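Local coordinates for DUF1902 domain-containing protein (Thermus thermophilus, PDB 1WV8) that is of unknown function but forms a two-subunit assembly in which a mixed beta-sheet, backed by one helix, runs on from one subunit into the other, at residues Arg2-Ala14 with Ala55-Thr67. Residues are numbered along the deposited sequence; the frame is centred on the assembly and turned at random.
Sequences RTLKVQALWDGEA and ALELPVELRLEAT
Val6 and Leu64 sit side by side on one face of a parallel strand pair, 3-11 beside 61-67, in the mixed sheet of this DUF1902-family domain. From Glu61 N on Arg2 O to Ala8 N on Glu65 O, backbone hydrogen bonds zip the strands in parallel register. Leu4, Val6, Leu62 and Leu64 occupy the tightly packed face, which helix 34-51 covers. Leu62 CG lies trans to its own N (chi1 178°), and its CD1 presses obliquely on Val6 CG2 at 3.3 Å, closer than normal carbon contact. Leu64 CD2 sits 3.5 Å from Ala8 CB, while Leu4 CD1 meets Val60 CG1 at 3.7 Å.

The opposite face is polar and partly open to solvent at Thr3, Lys5, Gln7, Glu61 and Arg63, with Glu65 buried among them near the second subunit. Here Thr3 OG1 donates to Glu61 OE2 (2.9 Å) from above the carboxylate plane, 45° out of it. Replacing Glu61 with an alanine would probably leave the Thr3 hydroxyl without this acceptor and free to turn. Thr3 CG2 lies over one face of the Arg63 guanidinium. Lys5 runs alongside Arg63 and points the same way, NZ 4.7 Å from NH1; Glu65 may temper this like-charge proximity. Strand 61-69 continues the sheet by antiparallel pairing with its counterpart in the second subunit, and Glu65 of that subunit lies in a long, weak ion pair with Arg63.

Where the strands splay apart, a water bridges Ala8 O and Thr67 N. Gln7 and Glu65 lie side by side, their amide and carboxylate planes 47° apart; Gln7 NE2 donates in its amide plane to Glu65 OE1 at 3.1 Å, nearly in line with the acceptor's C-O bond.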
ATOM      1  N   ARG A   2      -6.193   4.818 -15.515  1.00 71.92           N
ATOM      2  CA  ARG A   2      -6.014   5.821 -14.419  1.00 71.14           C
ATOM      3  C   ARG A   2      -5.195   5.217 -13.277  1.00 62.35           C
ATOM      4  O   ARG A   2      -3.971   5.098 -13.367  1.00 62.76           O
ATOM      5  CB  ARG A   2      -7.388   6.260 -13.910  1.00 73.99           C
ATOM      6  CG  ARG A   2      -7.368   7.403 -12.911  1.00 79.32           C
ATOM      7  CD  ARG A   2      -8.763   7.690 -12.376  1.00 82.73           C
ATOM      8  NE  ARG A   2      -9.157   6.800 -11.281  1.00 95.70           N
ATOM      9  CZ  ARG A   2      -9.433   5.499 -11.404  1.00 96.14           C
ATOM     10  NH1 ARG A   2      -9.365   4.897 -12.589  1.00 94.59           N
ATOM     11  NH2 ARG A   2      -9.790   4.790 -10.335  1.00 90.25           N
ATOM     12  N   THR A   3      -5.884   4.839 -12.205  1.00 57.89           N
ATOM     13  CA  THR A   3      -5.246   4.230 -11.046  1.00 57.80           C
ATOM     14  C   THR A   3      -5.551   2.740 -10.998  1.00 53.60           C
ATOM     15  O   THR A   3      -6.713   2.340 -10.986  1.00 47.64           O
ATOM     16  CB  THR A   3      -5.754   4.851  -9.746  1.00 59.43           C
ATOM     17  OG1 THR A   3      -5.344   6.221  -9.682  1.00 59.85           O
ATOM     18  CG2 THR A   3      -5.202   4.093  -8.538  1.00 53.97           C
ATOM     19  N   LEU A   4      -4.501   1.928 -10.997  1.00 49.82           N
ATOM     20  CA  LEU A   4      -4.649   0.478 -10.938  1.00 48.62           C
ATOM     21  C   LEU A   4      -4.355   0.024  -9.515  1.00 42.99           C
ATOM     22  O   LEU A   4      -3.219   0.123  -9.042  1.00 43.77           O
ATOM     23  CB  LEU A   4      -3.672  -0.203 -11.893  1.00 41.29           C
ATOM     24  CG  LEU A   4      -3.804   0.078 -13.388  1.00 47.24           C
ATOM     25  CD1 LEU A   4      -2.630  -0.492 -14.151  1.00 55.89           C
ATOM     26  CD2 LEU A   4      -5.109  -0.517 -13.870  1.00 49.44           C
ATOM     27  N   LYS A   5      -5.383  -0.466  -8.840  1.00 37.20           N
ATOM     28  CA  LYS A   5      -5.239  -0.928  -7.474  1.00 36.61           C
ATOM     29  C   LYS A   5      -4.733  -2.364  -7.453  1.00 37.60           C
ATOM     30  O   LYS A   5      -5.305  -3.244  -8.093  1.00 45.45           O
ATOM     31  CB  LYS A   5      -6.586  -0.821  -6.760  1.00 40.78           C
ATOM     32  CG  LYS A   5      -7.149   0.595  -6.752  1.00 53.70           C
ATOM     33  CD  LYS A   5      -8.468   0.664  -6.000  1.00 62.41           C
ATOM     34  CE  LYS A   5      -9.061   2.063  -6.049  1.00 72.26           C
ATOM     35  NZ  LYS A   5     -10.358   2.148  -5.312  1.00 73.84           N
ATOM     36  N   VAL A   6      -3.647  -2.583  -6.721  1.00 38.58           N
ATOM     37  CA  VAL A   6      -3.042  -3.903  -6.577  1.00 37.95           C
ATOM     38  C   VAL A   6      -2.873  -4.204  -5.092  1.00 40.98           C
ATOM     39  O   VAL A   6      -2.285  -3.404  -4.346  1.00 31.18           O
ATOM     40  CB  VAL A   6      -1.654  -3.961  -7.243  1.00 27.90           C
ATOM     41  CG1 VAL A   6      -1.000  -5.332  -7.012  1.00 37.78           C
ATOM     42  CG2 VAL A   6      -1.792  -3.680  -8.728  1.00 35.05           C
ATOM     43  N   GLN A   7      -3.389  -5.347  -4.650  1.00 32.58           N
ATOM     44  CA  GLN A   7      -3.248  -5.707  -3.250  1.00 22.36           C
ATOM     45  C   GLN A   7      -2.015  -6.565  -3.018  1.00 28.84           C
ATOM     46  O   GLN A   7      -1.680  -7.432  -3.829  1.00 29.45           O
ATOM     47  CB  GLN A   7      -4.471  -6.456  -2.736  1.00 30.14           C
ATOM     48  CG  GLN A   7      -5.730  -5.636  -2.626  1.00 20.13           C
ATOM     49  CD  GLN A   7      -6.467  -5.534  -3.939  1.00 44.17           C
ATOM     50  OE1 GLN A   7      -6.757  -6.543  -4.569  1.00 40.71           O
ATOM     51  NE2 GLN A   7      -6.786  -4.310  -4.353  1.00 46.78           N
ATOM     52  N   ALA A   8      -1.344  -6.308  -1.903  1.00 23.32           N
ATOM     53  CA  ALA A   8      -0.171  -7.075  -1.516  1.00 36.63           C
ATOM     54  C   ALA A   8      -0.657  -7.831  -0.300  1.00 32.62           C
ATOM     55  O   ALA A   8      -1.040  -7.224   0.698  1.00 28.67           O
ATOM     56  CB  ALA A   8       0.983  -6.160  -1.139  1.00 26.26           C
ATOM     57  N   LEU A   9      -0.669  -9.154  -0.407  1.00 30.94           N
ATOM     58  CA  LEU A   9      -1.142 -10.007   0.677  1.00 23.85           C
ATOM     59  C   LEU A   9       0.057 -10.708   1.301  1.00 22.33           C
ATOM     60  O   LEU A   9       0.871 -11.314   0.597  1.00 19.34           O
ATOM     61  CB  LEU A   9      -2.138 -11.017   0.100  1.00 25.87           C
ATOM     62  CG  LEU A   9      -3.173 -10.344  -0.805  1.00 24.07           C
ATOM     63  CD1 LEU A   9      -3.809 -11.360  -1.714  1.00 24.43           C
ATOM     64  CD2 LEU A   9      -4.206  -9.638   0.044  1.00 16.49           C
ATOM     65  N   TRP A  10       0.186 -10.610   2.621  1.00 22.81           N
ATOM     66  CA  TRP A  10       1.328 -11.233   3.276  1.00 32.64           C
ATOM     67  C   TRP A  10       1.122 -12.732   3.480  1.00 37.66           C
ATOM     68  O   TRP A  10       0.114 -13.164   4.033  1.00 29.98           O
ATOM     69  CB  TRP A  10       1.598 -10.568   4.618  1.00 29.95           C
ATOM     70  CG  TRP A  10       2.654 -11.270   5.434  1.00 40.28           C
ATOM     71  CD1 TRP A  10       2.499 -11.818   6.680  1.00 36.21           C
ATOM     72  CD2 TRP A  10       4.031 -11.451   5.085  1.00 35.59           C
ATOM     73  NE1 TRP A  10       3.693 -12.320   7.128  1.00 34.16           N
ATOM     74  CE2 TRP A  10       4.654 -12.111   6.170  1.00 38.35           C
ATOM     75  CE3 TRP A  10       4.803 -11.118   3.961  1.00 32.27           C
ATOM     76  CZ2 TRP A  10       6.020 -12.443   6.169  1.00 35.50           C
ATOM     77  CZ3 TRP A  10       6.164 -11.449   3.960  1.00 37.08           C
ATOM     78  CH2 TRP A  10       6.754 -12.105   5.058  1.00 37.71           C
ATOM     79  N   ASP A  11       2.098 -13.512   3.038  1.00 36.37           N
ATOM     80  CA  ASP A  11       2.061 -14.963   3.161  1.00 34.60           C
ATOM     81  C   ASP A  11       3.195 -15.387   4.100  1.00 23.77           C
ATOM     82  O   ASP A  11       4.294 -15.737   3.655  1.00 29.49           O
ATOM     83  CB  ASP A  11       2.249 -15.611   1.789  1.00 26.49           C
ATOM     84  CG  ASP A  11       2.125 -17.136   1.843  1.00 43.45           C
ATOM     85  OD1 ASP A  11       2.300 -17.707   2.941  1.00 32.38           O
ATOM     86  OD2 ASP A  11       1.875 -17.764   0.795  1.00 28.62           O
ATOM     87  N   GLY A  12       2.911 -15.322   5.398  1.00 33.42           N
ATOM     88  CA  GLY A  12       3.888 -15.669   6.414  1.00 44.58           C
ATOM     89  C   GLY A  12       4.554 -17.017   6.253  1.00 47.55           C
ATOM     90  O   GLY A  12       5.746 -17.152   6.520  1.00 51.22           O
ATOM     91  N   GLU A  13       3.802 -18.028   5.833  1.00 46.26           N
ATOM     92  CA  GLU A  13       4.404 -19.339   5.658  1.00 53.58           C
ATOM     93  C   GLU A  13       5.499 -19.292   4.608  1.00 44.00           C
ATOM     94  O   GLU A  13       6.628 -19.701   4.862  1.00 51.23           O
ATOM     95  CB  GLU A  13       3.350 -20.371   5.252  1.00 62.25           C
ATOM     96  CG  GLU A  13       2.321 -20.657   6.323  1.00 80.47           C
ATOM     97  CD  GLU A  13       1.316 -21.693   5.878  1.00 85.48           C
ATOM     98  OE1 GLU A  13       1.751 -22.813   5.532  1.00 80.20           O
ATOM     99  OE2 GLU A  13       0.103 -21.384   5.876  1.00 86.08           O
ATOM    100  N   ALA A  14       5.165 -18.780   3.428  1.00 43.52           N
ATOM    101  CA  ALA A  14       6.124 -18.703   2.327  1.00 40.76           C
ATOM    102  C   ALA A  14       7.083 -17.519   2.434  1.00 44.58           C
ATOM    103  O   ALA A  14       7.966 -17.368   1.595  1.00 48.53           O
ATOM    104  CB  ALA A  14       5.385 -18.648   0.993  1.00 38.92           C
ATOM    105  N   ALA A  55      -7.109  -0.617 -22.753  1.00 75.61           N
ATOM    106  CA  ALA A  55      -8.273   0.239 -22.544  1.00 74.39           C
ATOM    107  C   ALA A  55      -8.070   1.046 -21.266  1.00 76.09           C
ATOM    108  O   ALA A  55      -8.876   0.980 -20.338  1.00 77.98           O
ATOM    109  CB  ALA A  55      -9.544  -0.608 -22.448  1.00 77.13           C
ATOM    110  N   LEU A  56      -6.983   1.813 -21.227  1.00 73.04           N
ATOM    111  CA  LEU A  56      -6.648   2.625 -20.059  1.00 69.82           C
ATOM    112  C   LEU A  56      -6.579   4.118 -20.335  1.00 66.31           C
ATOM    113  O   LEU A  56      -6.216   4.540 -21.432  1.00 62.28           O
ATOM    114  CB  LEU A  56      -5.290   2.204 -19.502  1.00 69.52           C
ATOM    115  CG  LEU A  56      -5.144   0.852 -18.815  1.00 69.93           C
ATOM    116  CD1 LEU A  56      -3.674   0.595 -18.542  1.00 74.26           C
ATOM    117  CD2 LEU A  56      -5.944   0.843 -17.522  1.00 66.78           C
ATOM    118  N   GLU A  57      -6.925   4.913 -19.327  1.00 67.53           N
ATOM    119  CA  GLU A  57      -6.836   6.365 -19.443  1.00 71.38           C
ATOM    120  C   GLU A  57      -5.480   6.717 -18.835  1.00 69.06           C
ATOM    121  O   GLU A  57      -5.109   6.184 -17.788  1.00 70.95           O
ATOM    122  CB  GLU A  57      -7.961   7.057 -18.673  1.00 75.24           C
ATOM    123  CG  GLU A  57      -9.329   6.873 -19.297  1.00 88.68           C
ATOM    124  CD  GLU A  57     -10.379   7.744 -18.649  1.00100.00           C
ATOM    125  OE1 GLU A  57     -10.185   8.978 -18.607  1.00101.92           O
ATOM    126  OE2 GLU A  57     -11.398   7.195 -18.182  1.00105.47           O
ATOM    127  N   LEU A  58      -4.740   7.602 -19.492  1.00 63.83           N
ATOM    128  CA  LEU A  58      -3.410   7.979 -19.029  1.00 65.87           C
ATOM    129  C   LEU A  58      -3.324   9.375 -18.406  1.00 67.13           C
ATOM    130  O   LEU A  58      -4.213  10.207 -18.591  1.00 69.66           O
ATOM    131  CB  LEU A  58      -2.426   7.860 -20.200  1.00 75.23           C
ATOM    132  CG  LEU A  58      -2.049   6.463 -20.731  1.00 80.31           C
ATOM    133  CD1 LEU A  58      -3.218   5.494 -20.665  1.00 81.85           C
ATOM    134  CD2 LEU A  58      -1.575   6.601 -22.164  1.00 81.92           C
ATOM    135  N   PRO A  59      -2.255   9.637 -17.632  1.00 67.87           N
ATOM    136  CA  PRO A  59      -1.176   8.686 -17.339  1.00 69.73           C
ATOM    137  C   PRO A  59      -1.622   7.716 -16.243  1.00 72.94           C
ATOM    138  O   PRO A  59      -2.364   8.095 -15.330  1.00 67.24           O
ATOM    139  CB  PRO A  59      -0.042   9.596 -16.889  1.00 72.19           C
ATOM    140  CG  PRO A  59      -0.772  10.651 -16.132  1.00 69.83           C
ATOM    141  CD  PRO A  59      -1.975  10.947 -17.018  1.00 66.83           C
ATOM    142  N   VAL A  60      -1.171   6.467 -16.337  1.00 71.96           N
ATOM    143  CA  VAL A  60      -1.557   5.454 -15.356  1.00 71.44           C
ATOM    144  C   VAL A  60      -0.591   5.315 -14.185  1.00 63.36           C
ATOM    145  O   VAL A  60       0.628   5.305 -14.365  1.00 57.16           O
ATOM    146  CB  VAL A  60      -1.715   4.059 -16.018  1.00 73.88           C
ATOM    147  CG1 VAL A  60      -2.135   3.035 -14.975  1.00 78.33           C
ATOM    148  CG2 VAL A  60      -2.746   4.120 -17.131  1.00 72.72           C
ATOM    149  N   GLU A  61      -1.153   5.210 -12.983  1.00 58.31           N
ATOM    150  CA  GLU A  61      -0.364   5.041 -11.766  1.00 50.06           C
ATOM    151  C   GLU A  61      -0.776   3.754 -11.052  1.00 46.44           C
ATOM    152  O   GLU A  61      -1.949   3.356 -11.064  1.00 36.18           O
ATOM    153  CB  GLU A  61      -0.555   6.226 -10.824  1.00 50.62           C
ATOM    154  CG  GLU A  61      -2.006   6.513 -10.476  1.00 80.04           C
ATOM    155  CD  GLU A  61      -2.156   7.435  -9.274  1.00 90.42           C
ATOM    156  OE1 GLU A  61      -1.514   8.507  -9.253  1.00101.27           O
ATOM    157  OE2 GLU A  61      -2.928   7.090  -8.352  1.00 98.12           O
ATOM    158  N   LEU A  62       0.203   3.116 -10.431  1.00 33.78           N
ATOM    159  CA  LEU A  62      -0.006   1.875  -9.694  1.00 43.84           C
ATOM    160  C   LEU A  62      -0.160   2.140  -8.187  1.00 42.65           C
ATOM    161  O   LEU A  62       0.729   2.730  -7.572  1.00 36.98           O
ATOM    162  CB  LEU A  62       1.197   0.959  -9.934  1.00 41.00           C
ATOM    163  CG  LEU A  62       1.253  -0.401  -9.246  1.00 51.59           C
ATOM    164  CD1 LEU A  62       0.254  -1.332  -9.898  1.00 47.31           C
ATOM    165  CD2 LEU A  62       2.660  -0.967  -9.367  1.00 51.30           C
ATOM    166  N   ARG A  63      -1.283   1.723  -7.595  1.00 28.58           N
ATOM    167  CA  ARG A  63      -1.491   1.902  -6.152  1.00 27.32           C
ATOM    168  C   ARG A  63      -1.381   0.548  -5.424  1.00 38.71           C
ATOM    169  O   ARG A  63      -2.306  -0.269  -5.453  1.00 32.52           O
ATOM    170  CB  ARG A  63      -2.862   2.525  -5.860  1.00 32.61           C
ATOM    171  CG  ARG A  63      -3.084   2.843  -4.374  1.00 38.21           C
ATOM    172  CD  ARG A  63      -4.466   3.433  -4.100  1.00 48.93           C
ATOM    173  NE  ARG A  63      -4.708   4.688  -4.812  1.00 52.88           N
ATOM    174  CZ  ARG A  63      -5.850   5.372  -4.755  1.00 58.26           C
ATOM    175  NH1 ARG A  63      -6.855   4.920  -4.016  1.00 58.03           N
ATOM    176  NH2 ARG A  63      -5.995   6.497  -5.444  1.00 58.41           N
ATOM    177  N   LEU A  64      -0.235   0.302  -4.797  1.00 35.48           N
ATOM    178  CA  LEU A  64      -0.022  -0.936  -4.052  1.00 28.23           C
ATOM    179  C   LEU A  64      -0.619  -0.770  -2.662  1.00 36.77           C
ATOM    180  O   LEU A  64      -0.227   0.129  -1.913  1.00 29.18           O
ATOM    181  CB  LEU A  64       1.460  -1.237  -3.922  1.00 27.05           C
ATOM    182  CG  LEU A  64       1.926  -2.698  -4.030  1.00 42.81           C
ATOM    183  CD1 LEU A  64       3.155  -2.867  -3.156  1.00 19.26           C
ATOM    184  CD2 LEU A  64       0.838  -3.668  -3.605  1.00 42.94           C
ATOM    185  N   GLU A  65      -1.564  -1.643  -2.321  1.00 26.58           N
ATOM    186  CA  GLU A  65      -2.246  -1.583  -1.034  1.00 30.92           C
ATOM    187  C   GLU A  65      -1.924  -2.773  -0.130  1.00 35.50           C
ATOM    188  O   GLU A  65      -1.924  -3.920  -0.573  1.00 40.83           O
ATOM    189  CB  GLU A  65      -3.756  -1.516  -1.265  1.00 33.78           C
ATOM    190  CG  GLU A  65      -4.185  -0.340  -2.147  1.00 56.28           C
ATOM    191  CD  GLU A  65      -5.609  -0.479  -2.662  1.00 65.14           C
ATOM    192  OE1 GLU A  65      -5.904  -1.519  -3.293  1.00 51.68           O
ATOM    193  OE2 GLU A  65      -6.426   0.449  -2.445  1.00 70.78           O
ATOM    194  N   ALA A  66      -1.649  -2.489   1.138  1.00 25.23           N
ATOM    195  CA  ALA A  66      -1.346  -3.523   2.116  1.00 35.12           C
ATOM    196  C   ALA A  66      -2.202  -3.244   3.333  1.00 42.71           C
ATOM    197  O   ALA A  66      -2.121  -2.155   3.918  1.00 35.49           O
ATOM    198  CB  ALA A  66       0.135  -3.491   2.499  1.00 31.30           C
ATOM    199  N   THR A  67      -3.022  -4.220   3.721  1.00 38.71           N
ATOM    200  CA  THR A  67      -3.900  -4.048   4.866  1.00 37.59           C
ATOM    201  C   THR A  67      -3.407  -4.761   6.119  1.00 50.06           C
ATOM    202  O   THR A  67      -2.826  -5.848   6.059  1.00 59.02           O
ATOM    203  CB  THR A  67      -5.339  -4.504   4.536  1.00 43.24           C
ATOM    204  OG1 THR A  67      -5.817  -3.787   3.386  1.00 48.31           O
ATOM    205  CG2 THR A  67      -6.270  -4.224   5.707  1.00 45.42           C
TER
HETATM  206  O   HOH W   1      -2.549  -6.730   2.762  1.00 33.25           O